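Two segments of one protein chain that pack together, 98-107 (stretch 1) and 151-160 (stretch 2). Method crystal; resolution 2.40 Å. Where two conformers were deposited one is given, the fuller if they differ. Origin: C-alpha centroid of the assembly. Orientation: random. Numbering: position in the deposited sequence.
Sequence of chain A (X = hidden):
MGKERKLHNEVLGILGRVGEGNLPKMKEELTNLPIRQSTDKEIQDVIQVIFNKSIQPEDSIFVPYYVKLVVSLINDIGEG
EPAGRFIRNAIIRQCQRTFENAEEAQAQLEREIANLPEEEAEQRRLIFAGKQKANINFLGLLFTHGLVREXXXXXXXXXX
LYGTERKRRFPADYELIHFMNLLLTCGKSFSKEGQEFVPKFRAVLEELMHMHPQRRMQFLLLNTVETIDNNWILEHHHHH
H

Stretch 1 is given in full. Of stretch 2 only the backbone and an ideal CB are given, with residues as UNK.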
# COMPACT_ATOMS: atom_id res chain seq x y z
N THR A 98 9.38 -0.56 3.95
CA THR A 98 8.56 0.59 3.56
C THR A 98 7.54 1.00 4.64
O THR A 98 7.39 2.21 4.90
CB THR A 98 7.84 0.24 2.25
OG1 THR A 98 8.83 -0.01 1.25
CG2 THR A 98 6.88 1.34 1.77
N PHE A 99 6.79 0.03 5.20
CA PHE A 99 5.72 0.40 6.14
C PHE A 99 6.24 0.47 7.58
O PHE A 99 5.64 1.19 8.39
CB PHE A 99 4.45 -0.47 5.96
CG PHE A 99 3.94 -0.33 4.54
CD1 PHE A 99 3.55 0.91 4.03
CD2 PHE A 99 3.98 -1.41 3.66
CE1 PHE A 99 3.17 1.06 2.70
CE2 PHE A 99 3.59 -1.26 2.31
CZ PHE A 99 3.19 -0.03 1.85
N GLU A 100 7.41 -0.12 7.85
CA GLU A 100 8.09 0.01 9.15
C GLU A 100 8.65 1.45 9.24
O GLU A 100 8.57 2.08 10.30
CB GLU A 100 9.25 -0.96 9.25
CG GLU A 100 9.13 -2.02 10.32
CD GLU A 100 10.41 -2.85 10.43
OE1 GLU A 100 11.37 -2.36 11.07
OE2 GLU A 100 10.45 -3.96 9.86
N ASN A 101 9.20 1.96 8.12
CA ASN A 101 9.72 3.32 7.97
C ASN A 101 8.59 4.29 8.17
O ASN A 101 8.73 5.22 8.97
CB ASN A 101 10.34 3.54 6.58
CG ASN A 101 11.65 2.87 6.32
OD1 ASN A 101 12.37 2.44 7.23
ND2 ASN A 101 11.99 2.74 5.05
N ALA A 102 7.44 4.08 7.44
CA ALA A 102 6.25 4.91 7.55
C ALA A 102 5.75 4.97 9.00
O ALA A 102 5.48 6.06 9.47
CB ALA A 102 5.17 4.42 6.61
N GLU A 103 5.74 3.83 9.74
CA GLU A 103 5.34 3.78 11.15
C GLU A 103 6.26 4.62 12.04
O GLU A 103 5.78 5.47 12.78
CB GLU A 103 5.29 2.32 11.65
CG GLU A 103 4.78 2.20 13.08
CD GLU A 103 4.73 0.81 13.67
OE1 GLU A 103 5.11 -0.16 12.97
OE2 GLU A 103 4.33 0.68 14.85
N GLU A 104 7.58 4.37 11.97
CA GLU A 104 8.62 5.06 12.73
C GLU A 104 8.72 6.56 12.41
O GLU A 104 9.04 7.34 13.31
CB GLU A 104 9.98 4.36 12.57
CG GLU A 104 11.03 4.74 13.62
CD GLU A 104 10.64 4.71 15.09
OE1 GLU A 104 9.98 3.73 15.52
OE2 GLU A 104 11.01 5.66 15.81
N ALA A 105 8.43 6.97 11.15
CA ALA A 105 8.44 8.37 10.72
C ALA A 105 7.31 9.13 11.43
O ALA A 105 7.53 10.26 11.88
CB ALA A 105 8.27 8.44 9.21
N GLN A 106 6.13 8.48 11.57
CA GLN A 106 4.95 8.97 12.28
C GLN A 106 5.28 9.15 13.78
O GLN A 106 4.99 10.21 14.34
CB GLN A 106 3.78 7.97 12.09
CG GLN A 106 2.45 8.41 12.68
CD GLN A 106 1.86 9.60 11.95
OE1 GLN A 106 1.69 9.59 10.71
NE2 GLN A 106 1.54 10.66 12.70
N ALA A 107 5.89 8.11 14.40
CA ALA A 107 6.32 8.08 15.80
C ALA A 107 7.35 9.16 16.11
O ALA A 107 7.26 9.82 17.15
CB ALA A 107 6.90 6.71 16.13
N UNK A 151 -2.20 -9.10 6.72
CA UNK A 151 -1.55 -8.83 8.01
C UNK A 151 -0.77 -7.51 8.05
O UNK A 151 -0.69 -6.89 9.11
CB UNK A 151 -0.60 -9.98 8.35
N UNK A 152 -0.17 -7.11 6.92
CA UNK A 152 0.58 -5.84 6.80
C UNK A 152 -0.40 -4.67 6.85
O UNK A 152 -0.18 -3.70 7.58
CB UNK A 152 1.39 -5.80 5.51
N UNK A 153 -1.50 -4.80 6.09
CA UNK A 153 -2.59 -3.83 6.02
C UNK A 153 -3.18 -3.62 7.43
O UNK A 153 -3.29 -2.47 7.87
CB UNK A 153 -3.67 -4.30 5.04
N UNK A 154 -3.47 -4.71 8.14
CA UNK A 154 -3.99 -4.70 9.51
C UNK A 154 -3.05 -3.98 10.48
O UNK A 154 -3.55 -3.15 11.25
CB UNK A 154 -4.23 -6.13 9.99
N UNK A 155 -1.72 -4.29 10.44
CA UNK A 155 -0.69 -3.66 11.30
C UNK A 155 -0.56 -2.17 11.04
O UNK A 155 -0.37 -1.41 11.99
CB UNK A 155 0.67 -4.33 11.08
N UNK A 156 -0.67 -1.73 9.77
CA UNK A 156 -0.58 -0.30 9.43
C UNK A 156 -1.79 0.44 10.02
O UNK A 156 -1.61 1.48 10.66
CB UNK A 156 -0.51 -0.10 7.91
N UNK A 157 -3.02 -0.11 9.80
CA UNK A 157 -4.30 0.43 10.29
C UNK A 157 -4.36 0.48 11.82
O UNK A 157 -4.98 1.39 12.37
CB UNK A 157 -5.46 -0.41 9.76
N UNK A 158 -3.69 -0.45 12.50
CA UNK A 158 -3.57 -0.47 13.95
C UNK A 158 -2.91 0.82 14.44
O UNK A 158 -3.54 1.52 15.23
CB UNK A 158 -2.77 -1.69 14.41
N UNK A 159 -1.70 1.19 13.94
CA UNK A 159 -1.05 2.43 14.37
C UNK A 159 -1.67 3.67 13.75
O UNK A 159 -1.69 4.72 14.38
CB UNK A 159 0.44 2.38 14.03
N UNK A 160 -2.21 3.54 12.53
CA UNK A 160 -2.86 4.65 11.84
C UNK A 160 -4.11 5.12 12.59
O UNK A 160 -4.32 6.33 12.69
CB UNK A 160 -3.23 4.24 10.41

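Both stretches are helical throughout, and their N-to-C directions differ by 4°, so they run nearly parallel with axes 10.8 Å apart. In stretch 1 Phe99, Ala102, Glu103 and Gln106 line the gap between them.

Position 151 has nothing of stretch 1 within 5.5 Å of its ideal CB, so the contact sets no demand; it is Lys151, which touches a crystal neighbour.

At 152 CA-to-CB points toward stretch 1, and the ideal CB lies 5.4 Å from Phe99 CD2. One or two further carbons would reach the ring, so valine, isoleucine, leucine or methionine would suit. The residue is Val152, chi1 t, whose CG1 comes 3.9 Å from Phe99 CD2.

Position 153 points away and 154 is out of reach; Val153 and Leu154 make no contact here.

Position 155 points toward stretch 1, yet its ideal CB has no neighbour within 5.5 Å, so a short side chain would fall short. The carboxylate of Glu103 lies on this side and favours a long donor: histidine, lysine, arginine or glutamine. The deposited His155 (one of two conformers) takes chi1 t and gives a weak hydrogen bond from NE2 to Glu103 OE1, 3.3 Å with an N-H...O angle of 141°. The oxygen sits at the ring edge, near its plane, as a ring nitrogen donor requires.

At 156 CA-to-CB points sideways, but the CA atoms of this position and Phe99 are only 7.1 Å apart, and the ideal CB is 5.3 Å from Phe99 CB. A compact apolar residue fits: alanine would leave a gap, while valine or isoleucine could close it. Val156 places CG2 3.8 Å from Phe99 CB.

Positions 157 and 158 are out of reach: Leu157 and Glu158.

Position 159 points toward stretch 1, its CA 7.3 Å from Glu103 CA and its ideal CB 4.3 Å from Glu103 OE2. Lysine or arginine could answer the charge, but the aliphatic part of Glu103, the small Ala102 and Gln106 also offer a surface for a broad ring. Trp159, chi1 p, covers it: Glu103 CG stands 3.6 Å from the five-membered ring centroid, 12° off its normal, a CH-pi contact. The six-membered ring extends onward, with CH2 3.9 Å from Ala102 O and CZ3 3.9 Å from Gln106 CG. NE1 donates to water 1 (3.1 Å to its O), which in turn donates weakly to Phe99 O at 3.5 Å.

Position 160 points sideways with open space at its CB; Leu160 makes no contact within 4.5 Å.

Stretch 2 151-160: KVVLHVLEWL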
# COMPACT_ATOMS: atom_id res chain seq x y z
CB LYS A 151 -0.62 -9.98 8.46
CG LYS A 151 -0.60 -11.26 7.62
CD LYS A 151 0.73 -11.99 7.85
CE LYS A 151 0.69 -13.49 7.65
NZ LYS A 151 0.09 -14.20 8.82
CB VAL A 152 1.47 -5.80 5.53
CG1 VAL A 152 2.16 -4.43 5.35
CG2 VAL A 152 2.52 -6.92 5.56
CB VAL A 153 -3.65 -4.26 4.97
CG1 VAL A 153 -4.71 -3.15 4.76
CG2 VAL A 153 -2.98 -4.62 3.65
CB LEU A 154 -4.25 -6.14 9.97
CG LEU A 154 -4.73 -6.33 11.42
CD1 LEU A 154 -6.14 -5.78 11.63
CD2 LEU A 154 -4.61 -7.77 11.84
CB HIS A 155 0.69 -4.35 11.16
CG HIS A 155 1.72 -3.91 12.18
ND1 HIS A 155 2.12 -4.74 13.22
CD2 HIS A 155 2.44 -2.76 12.26
CE1 HIS A 155 3.03 -4.06 13.90
NE2 HIS A 155 3.24 -2.86 13.37
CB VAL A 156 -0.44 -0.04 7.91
CG1 VAL A 156 -0.73 1.43 7.56
CG2 VAL A 156 0.92 -0.46 7.39
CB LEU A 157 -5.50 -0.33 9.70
CG LEU A 157 -5.73 -0.18 8.19
CD1 LEU A 157 -6.90 -0.98 7.74
CD2 LEU A 157 -5.91 1.26 7.81
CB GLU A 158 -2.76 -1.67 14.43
CG GLU A 158 -3.53 -2.97 14.48
CD GLU A 158 -2.83 -4.04 15.30
OE1 GLU A 158 -2.52 -3.77 16.48
OE2 GLU A 158 -2.59 -5.14 14.75
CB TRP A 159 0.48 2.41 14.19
CG TRP A 159 0.99 2.21 12.79
CD1 TRP A 159 1.53 1.07 12.27
CD2 TRP A 159 1.18 3.24 11.79
NE1 TRP A 159 2.02 1.31 11.00
CE2 TRP A 159 1.78 2.63 10.67
CE3 TRP A 159 0.92 4.63 11.75
CZ2 TRP A 159 2.08 3.35 9.50
CZ3 TRP A 159 1.21 5.33 10.59
CH2 TRP A 159 1.79 4.69 9.48
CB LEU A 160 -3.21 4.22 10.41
CG LEU A 160 -3.49 5.31 9.38
CD1 LEU A 160 -2.20 6.00 8.93
CD2 LEU A 160 -4.20 4.72 8.18
O HOH W 1 3.54 -1.12 9.87
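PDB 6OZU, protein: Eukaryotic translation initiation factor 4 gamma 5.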